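Local structure of replication protein (Sphinx1.76-related DNA, 6H24) at residues Ile111-Ala114 / Pro115-Pro119. The protein probably initiates plasmid DNA replication as a Rep-type protein, of which this chain is the N-terminal winged-helix (WH1) domain. Sequence-based numbering, arbitrary orientation.
Sequences IIFA and PAVVP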
loop_
_atom_site.group_PDB
_atom_site.type_symbol
_atom_site.label_atom_id
_atom_site.label_comp_id
_atom_site.label_asym_id
_atom_site.label_seq_id
_atom_site.Cartn_x
_atom_site.Cartn_y
_atom_site.Cartn_z
ATOM N N ILE A 111 -7.649 -3.443 8.074
ATOM C CA ILE A 111 -6.379 -3.329 7.370
ATOM C C ILE A 111 -6.458 -4.106 6.063
ATOM O O ILE A 111 -7.236 -5.053 5.931
ATOM C CB ILE A 111 -5.172 -3.830 8.200
ATOM C CG1 ILE A 111 -5.252 -5.334 8.482
ATOM C CG2 ILE A 111 -5.069 -3.062 9.518
ATOM C CD1 ILE A 111 -3.992 -5.883 9.132
ATOM N N ILE A 112 -5.664 -3.685 5.088
ATOM C CA ILE A 112 -5.402 -4.477 3.893
ATOM C C ILE A 112 -3.902 -4.709 3.793
ATOM O O ILE A 112 -3.126 -3.750 3.799
ATOM C CB ILE A 112 -5.913 -3.809 2.608
ATOM C CG1 ILE A 112 -7.382 -3.398 2.733
ATOM C CG2 ILE A 112 -5.743 -4.784 1.439
ATOM C CD1 ILE A 112 -7.952 -2.756 1.471
ATOM N N PHE A 113 -3.495 -5.967 3.683
ATOM C CA PHE A 113 -2.081 -6.262 3.510
ATOM C C PHE A 113 -1.615 -5.906 2.107
ATOM O O PHE A 113 -2.346 -6.072 1.126
ATOM C CB PHE A 113 -1.810 -7.739 3.790
ATOM C CG PHE A 113 -1.877 -8.094 5.238
ATOM C CD1 PHE A 113 -0.877 -7.689 6.108
ATOM C CD2 PHE A 113 -2.945 -8.811 5.744
ATOM C CE1 PHE A 113 -0.934 -8.006 7.451
ATOM C CE2 PHE A 113 -3.008 -9.132 7.089
ATOM C CZ PHE A 113 -1.999 -8.740 7.942
ATOM N N ALA A 114 -0.374 -5.429 2.021
ATOM C CA ALA A 114 0.250 -5.162 0.740
ATOM C C ALA A 114 0.492 -6.468 -0.012
ATOM O O ALA A 114 0.677 -7.524 0.600
ATOM C CB ALA A 114 1.568 -4.427 0.938
ATOM N N PRO A 115 0.514 -6.424 -1.346
ATOM C CA PRO A 115 0.590 -7.698 -2.092
ATOM C C PRO A 115 1.865 -8.489 -1.860
ATOM O O PRO A 115 1.831 -9.721 -1.941
ATOM C CB PRO A 115 0.447 -7.268 -3.560
ATOM C CG PRO A 115 0.712 -5.784 -3.587
ATOM C CD PRO A 115 0.332 -5.255 -2.227
ATOM N N ALA A 116 2.986 -7.846 -1.544
ATOM C CA ALA A 116 4.205 -8.608 -1.290
ATOM C C ALA A 116 4.106 -9.433 -0.013
ATOM O O ALA A 116 4.776 -10.474 0.108
ATOM C CB ALA A 116 5.400 -7.660 -1.190
ATOM N N VAL A 117 3.296 -8.984 0.942
ATOM C CA VAL A 117 3.181 -9.645 2.235
ATOM C C VAL A 117 2.174 -10.789 2.200
ATOM O O VAL A 117 2.354 -11.794 2.901
ATOM C CB VAL A 117 2.806 -8.589 3.291
ATOM C CG1 VAL A 117 2.517 -9.240 4.627
ATOM C CG2 VAL A 117 3.934 -7.561 3.420
ATOM N N VAL A 118 1.134 -10.660 1.373
ATOM C CA VAL A 118 0.059 -11.653 1.351
ATOM C C VAL A 118 0.581 -13.091 1.291
ATOM O O VAL A 118 0.090 -13.935 2.056
ATOM C CB VAL A 118 -0.922 -11.334 0.218
ATOM C CG1 VAL A 118 -1.881 -12.484 0.006
ATOM C CG2 VAL A 118 -1.701 -10.049 0.497
ATOM N N PRO A 119 1.528 -13.447 0.415
ATOM C CA PRO A 119 1.954 -14.858 0.333
ATOM C C PRO A 119 2.746 -15.327 1.536
ATOM O O PRO A 119 2.933 -16.540 1.696
ATOM C CB PRO A 119 2.819 -14.911 -0.934
ATOM C CG PRO A 119 3.162 -13.498 -1.254
ATOM C CD PRO A 119 2.135 -12.608 -0.638
#
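Phe113 and Ala114 meet Val117 and Val118 where strand 108-113 of the WH1 winged-helix domain ends and the chain curls into a helical turn leading toward helix 121-128. The polar centre of the turn is the carbonyl of Ala114, whose oxygen accepts two backbone hydrogen bonds. Val117 N lies 3.0 Å from Ala114 O and approaches from above the carbonyl plane, 50° out of it. Val118 N, at 3.3 Å from the same Ala114 O, comes nearly end-on, with a C=O...N angle of 164°. Together they give this one oxygen the i+3 and i+4 pattern of a short helical turn, and Pro115, which has no N-H to offer, occupies its first position.

The inward side is buried, and the tight spot is at the junction, where Ala114 CB lies 3.5 Å from Pro115 CD. Phe113 points its CB toward the turn and touches Val97 and Ile39; Val117 CG1 meets ring atom CD1 of Phe113 obliquely at 4.0 Å. Val117 also reaches Phe79, and the Ala116 carbonyl receives a hydrogen bond from Lys6 NZ, on helix 2-14. Pro115, partly exposed, touches Ala41 of its own chain and Ala41 of the second subunit. Packing thins where Pro119 is exposed and Val118 only partly buried. One methyl of Val118 still reaches the strand end: CG2, anti to the carbonyl carbon, rests 3.5 Å from Ala114 O and 4.0 Å from Phe113 CB.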